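Beta-1,3-glucosyltransferase (Paecilomyces sp. J18, PDB 5JVV) is a fungal carbohydrate-active enzyme, probably of family GH16, built as a beta-jelly roll of two curved beta sheets. Local coordinates at residues 16-21 against 73-78; 105-110 against 240-245. All blocks are in the same frame, centred on the assembly; numbering follows the deposited sequence.

In the fold
Both contacts belong to one curved sheet of the sandwich and follow one another across it: strand 18-20 pairs with 70-77, which pairs with 240-247, which in turn pairs with 100-107. Strands 70-77 and 240-247 are joined by their own backbone bonds, Ser-77 with Leu-241 and Leu-75 with Phe-243. Contact 1, farther from the centre of the chain, is partly buried; there phenylalanines share the interface with a salt bridge and several waters. Contact 2 lies deeper and is almost wholly buried; there an indole N-H meets a carboxylate, and a single water lies at its Lys-240 end. The centres of the two contacts are about 9 Å apart.

Contact 1: 16-21 against 73-78; sequences DAFSFF and VRLEST
An antiparallel ladder joins the short strand 18-20 to strand 70-77. Ser-19 and Glu-76 form a hydrogen-bonded pair: Ser-19 N donates to Glu-76 O at 2.8 Å, and Glu-76 N returns a nearly straight bond (169° at the hydrogen) to Ser-19 O. Thr-78 N to Ala-17 O and Phe-21 N to Arg-74 O continue the ladder at its two ends, the latter almost along the C=O axis. Phe-21 has CG anti to its backbone N (chi1 178°), which lays the ring alongside the extended Arg-74 chain; Arg-74 CZ sits 4.6 Å from the Phe-21 ring centroid, 7° off the normal, in a cation-pi contact. Side-on, Arg-74 NE and NH2 both grip one oxygen, Glu-76 OE2, with NE at 2.8 Å from OE2 on its anti lone pair. This salt bridge lies in the guanidinium plane and fixes its rotation beneath the aromatic face. In the jelly-roll sheet these side chains share one face with Ser-19, while Phe-20 and Leu-75 occupy the other, where helix 36-41 and Val-45 also touch Phe-20. There Leu-75 CD1 stands over the Phe-20 ring, 3.8 Å from its centroid, a CH-pi fit suited to a branched aliphatic beside a flat aromatic. Phe-18 lies on the Leu-75 side too, its CD1 3.7 Å from Leu-75 CB; its side chain diverges from that of Ser-77, whose CB makes an off-centre CH-pi contact 4.3 Å from the Phe-18 ring centroid. Ser-19, at the wetter border, holds two waters with its hydroxyl, one at 2.8 Å from OG that also donates to Ser-77 O.

Contact 2: 105-110 against 240-245; sequences WTVGDT and KLVFDT
Strands 105-107 and 240-245 run antiparallel but strongly twisted, their directions 133° apart and their axes 4.7 Å from each other at closest. Trp-105 with Val-242 and Val-107 with Lys-240 are hydrogen-bonded pairs, each closed by two backbone bonds; Val-242 N to Trp-105 O, at 2.8 Å, runs nearly along the C=O axis. Between them, in the non-hydrogen-bonded pair, Thr-106 CG2 meets Leu-241 CD2 at 3.6 Å on the opposite face, where the threonine hydroxyl is bonded to Gln-239. Trp-105 has CG in the crowded position between N and carbonyl carbon (chi1 62°), which carries the indole alongside Val-242. Val-242 CB lies over one face of the five-membered ring, 3.8 Å from its centroid, a CH-pi contact that suits a beta-branched residue. The indole nitrogen is satisfied in this buried place by Asp-244: NE1 donates to OD1 at 2.9 Å, with 151° at the hydrogen, meeting the oxygen from above the carboxylate plane, and so pinning the ring's rotation. Farther along, Lys-240 bends at chi3 and passes its CE 4.0 Å from Val-107 CG1, so that NZ reaches a water. On the same face Trp-105 touches Glu-116 and Asp-118 of strand 116-121, whose sequence fits the ExDxxE signature of GH16 enzymes, and an aromatic beside acidic residues is consistent with the concave, cleft-lining face of the sheet in this jelly-roll family.

Contact 1: 16-21 against 73-78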
ATOM      1  N   ASP A  16      10.925  10.217 -10.954  1.00 12.55           N
ATOM      2  CA  ASP A  16      10.597  11.556 -11.438  1.00 15.04           C
ATOM      3  C   ASP A  16       9.094  11.810 -11.508  1.00 17.11           C
ATOM      4  O   ASP A  16       8.665  12.958 -11.590  1.00 18.90           O
ATOM      5  CB  ASP A  16      11.205  11.793 -12.825  1.00 14.37           C
ATOM      6  CG  ASP A  16      12.712  11.943 -12.791  1.00 17.96           C
ATOM      7  OD1 ASP A  16      13.275  12.197 -11.708  1.00 19.42           O
ATOM      8  OD2 ASP A  16      13.339  11.829 -13.864  1.00 21.60           O
ATOM      9  N   ALA A  17       8.295  10.744 -11.480  1.00 13.42           N
ATOM     10  CA  ALA A  17       6.840  10.862 -11.618  1.00 12.02           C
ATOM     11  C   ALA A  17       6.116  10.976 -10.283  1.00 14.02           C
ATOM     12  O   ALA A  17       4.886  10.973 -10.239  1.00 15.24           O
ATOM     13  CB  ALA A  17       6.294   9.686 -12.416  1.00 14.98           C
ATOM     14  N   PHE A  18       6.878  11.080  -9.199  1.00 13.24           N
ATOM     15  CA  PHE A  18       6.297  11.215  -7.867  1.00 13.06           C
ATOM     16  C   PHE A  18       6.893  12.410  -7.146  1.00 12.13           C
ATOM     17  O   PHE A  18       8.054  12.753  -7.361  1.00 15.61           O
ATOM     18  CB  PHE A  18       6.547   9.946  -7.030  1.00 11.03           C
ATOM     19  CG  PHE A  18       5.736   8.758  -7.471  1.00 11.93           C
ATOM     20  CD1 PHE A  18       4.565   8.428  -6.803  1.00 12.59           C
ATOM     21  CD2 PHE A  18       6.138   7.977  -8.548  1.00 15.10           C
ATOM     22  CE1 PHE A  18       3.801   7.340  -7.200  1.00 11.02           C
ATOM     23  CE2 PHE A  18       5.383   6.889  -8.949  1.00 14.47           C
ATOM     24  CZ  PHE A  18       4.212   6.568  -8.275  1.00 12.41           C
ATOM     25  N   SER A  19       6.097  13.052  -6.305  1.00 12.18           N
ATOM     26  CA  SER A  19       6.635  14.030  -5.372  1.00 13.18           C
ATOM     27  C   SER A  19       6.891  13.307  -4.066  1.00 14.80           C
ATOM     28  O   SER A  19       6.235  12.305  -3.765  1.00 15.24           O
ATOM     29  CB  SER A  19       5.649  15.176  -5.156  1.00 18.09           C
ATOM     30  OG  SER A  19       4.419  14.708  -4.632  1.00 19.96           O
ATOM     31  N   PHE A  20       7.850  13.805  -3.291  1.00 11.21           N
ATOM     32  CA  PHE A  20       8.171  13.205  -2.007  1.00  9.95           C
ATOM     33  C   PHE A  20       7.519  14.003  -0.883  1.00 11.81           C
ATOM     34  O   PHE A  20       7.863  15.166  -0.647  1.00 14.74           O
ATOM     35  CB  PHE A  20       9.685  13.134  -1.804  1.00 12.43           C
ATOM     36  CG  PHE A  20      10.350  11.996  -2.544  1.00 13.59           C
ATOM     37  CD1 PHE A  20      11.152  11.091  -1.862  1.00 16.36           C
ATOM     38  CD2 PHE A  20      10.169  11.830  -3.912  1.00 13.92           C
ATOM     39  CE1 PHE A  20      11.773  10.042  -2.538  1.00 20.02           C
ATOM     40  CE2 PHE A  20      10.786  10.781  -4.594  1.00 15.43           C
ATOM     41  CZ  PHE A  20      11.584   9.889  -3.904  1.00 16.85           C
ATOM     42  N   PHE A  21       6.572  13.377  -0.195  1.00 11.35           N
ATOM     43  CA  PHE A  21       5.895  14.013   0.935  1.00 10.62           C
ATOM     44  C   PHE A  21       6.863  14.038   2.101  1.00 12.14           C
ATOM     45  O   PHE A  21       7.391  12.999   2.487  1.00 13.71           O
ATOM     46  CB  PHE A  21       4.639  13.213   1.304  1.00 11.93           C
ATOM     47  CG  PHE A  21       3.883  13.763   2.495  1.00 12.60           C
ATOM     48  CD1 PHE A  21       2.880  14.708   2.319  1.00 17.68           C
ATOM     49  CD2 PHE A  21       4.162  13.317   3.782  1.00 11.11           C
ATOM     50  CE1 PHE A  21       2.172  15.207   3.411  1.00 16.74           C
ATOM     51  CE2 PHE A  21       3.461  13.813   4.877  1.00 14.08           C
ATOM     52  CZ  PHE A  21       2.467  14.758   4.688  1.00 15.26           C
ATOM     53  N   VAL A  73      10.110   7.220   3.356  1.00  9.37           N
ATOM     54  CA  VAL A  73       9.612   8.082   2.290  1.00  8.24           C
ATOM     55  C   VAL A  73       8.144   7.804   1.976  1.00  9.18           C
ATOM     56  O   VAL A  73       7.597   6.724   2.284  1.00  8.46           O
ATOM     57  CB  VAL A  73      10.453   7.961   0.997  1.00  8.40           C
ATOM     58  CG1 VAL A  73      11.875   8.476   1.234  1.00  9.47           C
ATOM     59  CG2 VAL A  73      10.463   6.513   0.478  1.00  8.74           C
ATOM     60  N   ARG A  74       7.500   8.807   1.386  1.00  8.31           N
ATOM     61  CA  ARG A  74       6.118   8.704   0.966  1.00  7.49           C
ATOM     62  C   ARG A  74       6.039   9.398  -0.385  1.00  7.89           C
ATOM     63  O   ARG A  74       6.225  10.618  -0.489  1.00 11.44           O
ATOM     64  CB  ARG A  74       5.182   9.346   2.007  1.00  8.43           C
ATOM     65  CG  ARG A  74       3.768   9.581   1.509  1.00  7.50           C
ATOM     66  CD  ARG A  74       2.796   9.882   2.648  1.00 10.35           C
ATOM     67  NE  ARG A  74       1.581  10.542   2.161  1.00 10.79           N
ATOM     68  CZ  ARG A  74       0.431  10.607   2.830  1.00 10.04           C
ATOM     69  NH1 ARG A  74       0.306  10.008   4.002  1.00 10.23           N
ATOM     70  NH2 ARG A  74      -0.605  11.251   2.309  1.00 14.17           N
ATOM     71  N   LEU A  75       5.819   8.602  -1.425  1.00  9.35           N
ATOM     72  CA  LEU A  75       5.792   9.090  -2.798  1.00  9.75           C
ATOM     73  C   LEU A  75       4.346   9.240  -3.256  1.00 11.05           C
ATOM     74  O   LEU A  75       3.556   8.317  -3.108  1.00 10.44           O
ATOM     75  CB  LEU A  75       6.522   8.105  -3.711  1.00 10.51           C
ATOM     76  CG  LEU A  75       8.047   8.229  -3.772  1.00  9.39           C
ATOM     77  CD1 LEU A  75       8.681   7.984  -2.412  1.00 14.34           C
ATOM     78  CD2 LEU A  75       8.631   7.279  -4.818  1.00 11.77           C
ATOM     79  N   GLU A  76       4.013  10.409  -3.799  1.00 10.94           N
ATOM     80  CA  GLU A  76       2.665  10.700  -4.274  1.00  9.78           C
ATOM     81  C   GLU A  76       2.761  11.102  -5.741  1.00 11.14           C
ATOM     82  O   GLU A  76       3.520  12.003  -6.082  1.00 13.03           O
ATOM     83  CB  GLU A  76       2.025  11.817  -3.441  1.00 12.62           C
ATOM     84  CG  GLU A  76       1.957  11.497  -1.952  1.00 12.67           C
ATOM     85  CD  GLU A  76       1.368  12.615  -1.122  1.00 22.91           C
ATOM     86  OE1 GLU A  76       1.164  13.722  -1.664  1.00 33.57           O
ATOM     87  OE2 GLU A  76       1.109  12.384   0.077  1.00 16.02           O
ATOM     88  N   SER A  77       2.012  10.438  -6.613  1.00 10.42           N
ATOM     89  CA  SER A  77       2.185  10.678  -8.040  1.00 10.05           C
ATOM     90  C   SER A  77       1.850  12.119  -8.413  1.00 13.37           C
ATOM     91  O   SER A  77       0.946  12.722  -7.845  1.00 13.79           O
ATOM     92  CB  SER A  77       1.358   9.699  -8.880  1.00 13.88           C
ATOM     93  OG  SER A  77      -0.032   9.903  -8.691  1.00 12.73           O
ATOM     94  N   THR A  78       2.610  12.675  -9.350  1.00 17.85           N
ATOM     95  CA  THR A  78       2.337  14.024  -9.828  1.00 18.80           C
ATOM     96  C   THR A  78       1.104  14.036 -10.726  1.00 18.50           C
ATOM     97  O   THR A  78       0.274  14.940 -10.633  1.00 30.13           O
ATOM     98  CB  THR A  78       3.554  14.626 -10.542  1.00 22.32           C
ATOM     99  OG1 THR A  78       4.065  13.695 -11.503  1.00 29.25           O
ATOM    100  CG2 THR A  78       4.634  14.901  -9.527  1.00 18.61           C
TER
HETATM  101  O   HOH W   1       6.590  14.508 -11.932  1.00 36.35           O
HETATM  102  O   HOH W   2       1.980  14.844  -6.022  1.00 19.27           O
HETATM  103  O   HOH W   3       4.149  15.013  -2.050  1.00 24.59           O
HETATM  104  O   HOH W   4       9.112  11.231   1.324  1.00 11.50           O

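Contact 2: 105-110 against 240-245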
ATOM      1  N   TRP A 105      -1.650   2.913  -2.112  1.00  8.60           N
ATOM      2  CA  TRP A 105      -3.017   3.394  -2.002  1.00  9.36           C
ATOM      3  C   TRP A 105      -3.247   4.626  -2.869  1.00 10.12           C
ATOM      4  O   TRP A 105      -2.328   5.097  -3.533  1.00 12.25           O
ATOM      5  CB  TRP A 105      -3.366   3.650  -0.527  1.00  8.46           C
ATOM      6  CG  TRP A 105      -2.533   4.693   0.165  1.00  9.47           C
ATOM      7  CD1 TRP A 105      -1.188   4.650   0.428  1.00  9.24           C
ATOM      8  CD2 TRP A 105      -3.014   5.924   0.717  1.00 11.31           C
ATOM      9  NE1 TRP A 105      -0.810   5.789   1.116  1.00  8.51           N
ATOM     10  CE2 TRP A 105      -1.912   6.585   1.296  1.00 10.69           C
ATOM     11  CE3 TRP A 105      -4.276   6.526   0.784  1.00 13.85           C
ATOM     12  CZ2 TRP A 105      -2.033   7.830   1.930  1.00 11.97           C
ATOM     13  CZ3 TRP A 105      -4.393   7.761   1.407  1.00 12.43           C
ATOM     14  CH2 TRP A 105      -3.280   8.399   1.969  1.00 14.01           C
ATOM     15  N   THR A 106      -4.482   5.122  -2.888  1.00 10.59           N
ATOM     16  CA  THR A 106      -4.815   6.289  -3.702  1.00 11.13           C
ATOM     17  C   THR A 106      -5.547   7.318  -2.863  1.00 11.72           C
ATOM     18  O   THR A 106      -6.308   6.969  -1.964  1.00 12.81           O
ATOM     19  CB  THR A 106      -5.673   5.924  -4.952  1.00 12.60           C
ATOM     20  OG1 THR A 106      -7.057   5.819  -4.590  1.00 14.32           O
ATOM     21  CG2 THR A 106      -5.194   4.615  -5.605  1.00 16.91           C
ATOM     22  N   VAL A 107      -5.307   8.588  -3.154  1.00 11.88           N
ATOM     23  CA  VAL A 107      -5.931   9.646  -2.372  1.00 15.84           C
ATOM     24  C   VAL A 107      -6.221  10.874  -3.232  1.00 16.93           C
ATOM     25  O   VAL A 107      -5.511  11.149  -4.201  1.00 17.20           O
ATOM     26  CB  VAL A 107      -5.033  10.019  -1.174  1.00 16.58           C
ATOM     27  CG1 VAL A 107      -3.804  10.781  -1.627  1.00 13.41           C
ATOM     28  CG2 VAL A 107      -5.815  10.803  -0.123  1.00 26.67           C
ATOM     29  N   GLY A 108      -7.275  11.604  -2.877  1.00 21.95           N
ATOM     30  CA  GLY A 108      -7.582  12.860  -3.543  1.00 25.78           C
ATOM     31  C   GLY A 108      -6.801  14.008  -2.931  1.00 31.42           C
ATOM     32  O   GLY A 108      -5.760  13.793  -2.308  1.00 26.12           O
ATOM     33  N   ASP A 109      -7.303  15.229  -3.090  1.00 35.48           N
ATOM     34  CA  ASP A 109      -6.567  16.408  -2.633  1.00 36.91           C
ATOM     35  C   ASP A 109      -6.708  16.652  -1.135  1.00 37.25           C
ATOM     36  O   ASP A 109      -5.936  17.411  -0.550  1.00 41.09           O
ATOM     37  CB  ASP A 109      -6.993  17.649  -3.419  1.00 38.98           C
ATOM     38  CG  ASP A 109      -6.623  17.562  -4.884  1.00 43.66           C
ATOM     39  OD1 ASP A 109      -7.509  17.791  -5.735  1.00 49.44           O
ATOM     40  OD2 ASP A 109      -5.447  17.263  -5.182  1.00 43.36           O
ATOM     41  N   THR A 110      -7.698  16.019  -0.517  1.00 29.18           N
ATOM     42  CA  THR A 110      -7.812  16.056   0.941  1.00 34.37           C
ATOM     43  C   THR A 110      -7.930  14.646   1.504  1.00 28.20           C
ATOM     44  O   THR A 110      -8.293  13.705   0.788  1.00 26.54           O
ATOM     45  CB  THR A 110      -8.991  16.934   1.443  1.00 39.19           C
ATOM     46  OG1 THR A 110     -10.242  16.349   1.065  1.00 41.68           O
ATOM     47  CG2 THR A 110      -8.894  18.336   0.876  1.00 41.87           C
ATOM     48  N   LYS A 240      -4.308  10.513  -6.730  1.00 10.89           N
ATOM     49  CA  LYS A 240      -2.862  10.321  -6.758  1.00 12.30           C
ATOM     50  C   LYS A 240      -2.559   8.923  -6.245  1.00 10.77           C
ATOM     51  O   LYS A 240      -3.200   8.466  -5.295  1.00 13.65           O
ATOM     52  CB  LYS A 240      -2.179  11.331  -5.846  1.00 15.54           C
ATOM     53  CG  LYS A 240      -2.271  12.762  -6.332  1.00 21.24           C
ATOM     54  CD  LYS A 240      -1.601  13.704  -5.348  1.00 23.85           C
ATOM     55  CE  LYS A 240      -2.305  13.684  -3.999  1.00 29.04           C
ATOM     56  NZ  LYS A 240      -1.987  14.902  -3.182  1.00 32.90           N
ATOM     57  N   LEU A 241      -1.585   8.260  -6.863  1.00 11.33           N
ATOM     58  CA  LEU A 241      -1.076   6.984  -6.360  1.00  9.72           C
ATOM     59  C   LEU A 241       0.003   7.243  -5.316  1.00 11.29           C
ATOM     60  O   LEU A 241       0.842   8.133  -5.489  1.00 12.31           O
ATOM     61  CB  LEU A 241      -0.494   6.155  -7.504  1.00  8.42           C
ATOM     62  CG  LEU A 241      -1.480   5.773  -8.612  1.00 10.91           C
ATOM     63  CD1 LEU A 241      -0.779   5.067  -9.770  1.00 12.87           C
ATOM     64  CD2 LEU A 241      -2.567   4.895  -8.042  1.00 18.53           C
ATOM     65  N   VAL A 242      -0.011   6.462  -4.238  1.00  9.38           N
ATOM     66  CA  VAL A 242       0.905   6.686  -3.123  1.00  7.85           C
ATOM     67  C   VAL A 242       1.556   5.385  -2.682  1.00  8.83           C
ATOM     68  O   VAL A 242       0.882   4.366  -2.522  1.00  8.94           O
ATOM     69  CB  VAL A 242       0.174   7.289  -1.895  1.00  9.38           C
ATOM     70  CG1 VAL A 242       1.172   7.621  -0.782  1.00  9.79           C
ATOM     71  CG2 VAL A 242      -0.624   8.537  -2.286  1.00 10.04           C
ATOM     72  N   PHE A 243       2.875   5.424  -2.506  1.00  7.21           N
ATOM     73  CA  PHE A 243       3.595   4.346  -1.845  1.00  7.24           C
ATOM     74  C   PHE A 243       4.210   4.956  -0.606  1.00  8.45           C
ATOM     75  O   PHE A 243       4.870   5.992  -0.685  1.00  9.88           O
ATOM     76  CB  PHE A 243       4.744   3.788  -2.703  1.00  7.50           C
ATOM     77  CG  PHE A 243       4.311   2.943  -3.872  1.00  8.24           C
ATOM     78  CD1 PHE A 243       4.149   1.564  -3.738  1.00 10.40           C
ATOM     79  CD2 PHE A 243       4.094   3.519  -5.123  1.00  9.67           C
ATOM     80  CE1 PHE A 243       3.764   0.782  -4.824  1.00  9.97           C
ATOM     81  CE2 PHE A 243       3.713   2.744  -6.210  1.00 11.60           C
ATOM     82  CZ  PHE A 243       3.544   1.372  -6.059  1.00 10.98           C
ATOM     83  N   ASP A 244       4.016   4.323   0.545  1.00  7.06           N
ATOM     84  CA  ASP A 244       4.697   4.800   1.736  1.00  7.02           C
ATOM     85  C   ASP A 244       4.969   3.658   2.696  1.00  8.74           C
ATOM     86  O   ASP A 244       4.429   2.559   2.536  1.00  9.10           O
ATOM     87  CB  ASP A 244       3.910   5.942   2.413  1.00  8.89           C
ATOM     88  CG  ASP A 244       2.678   5.458   3.150  1.00  9.83           C
ATOM     89  OD1 ASP A 244       1.561   5.934   2.841  1.00 10.25           O
ATOM     90  OD2 ASP A 244       2.818   4.616   4.064  1.00  9.26           O
ATOM     91  N   THR A 245       5.828   3.918   3.674  1.00  8.02           N
ATOM     92  CA  THR A 245       5.936   3.076   4.857  1.00  7.00           C
ATOM     93  C   THR A 245       6.003   4.010   6.056  1.00  6.95           C
ATOM     94  O   THR A 245       6.922   4.828   6.159  1.00  9.44           O
ATOM     95  CB  THR A 245       7.186   2.189   4.835  1.00  9.69           C
ATOM     96  OG1 THR A 245       7.180   1.393   3.642  1.00 10.47           O
ATOM     97  CG2 THR A 245       7.220   1.263   6.057  1.00 10.41           C
TER
HETATM   98  O   HOH W   5      -3.142  15.132  -0.564  1.00 37.00           O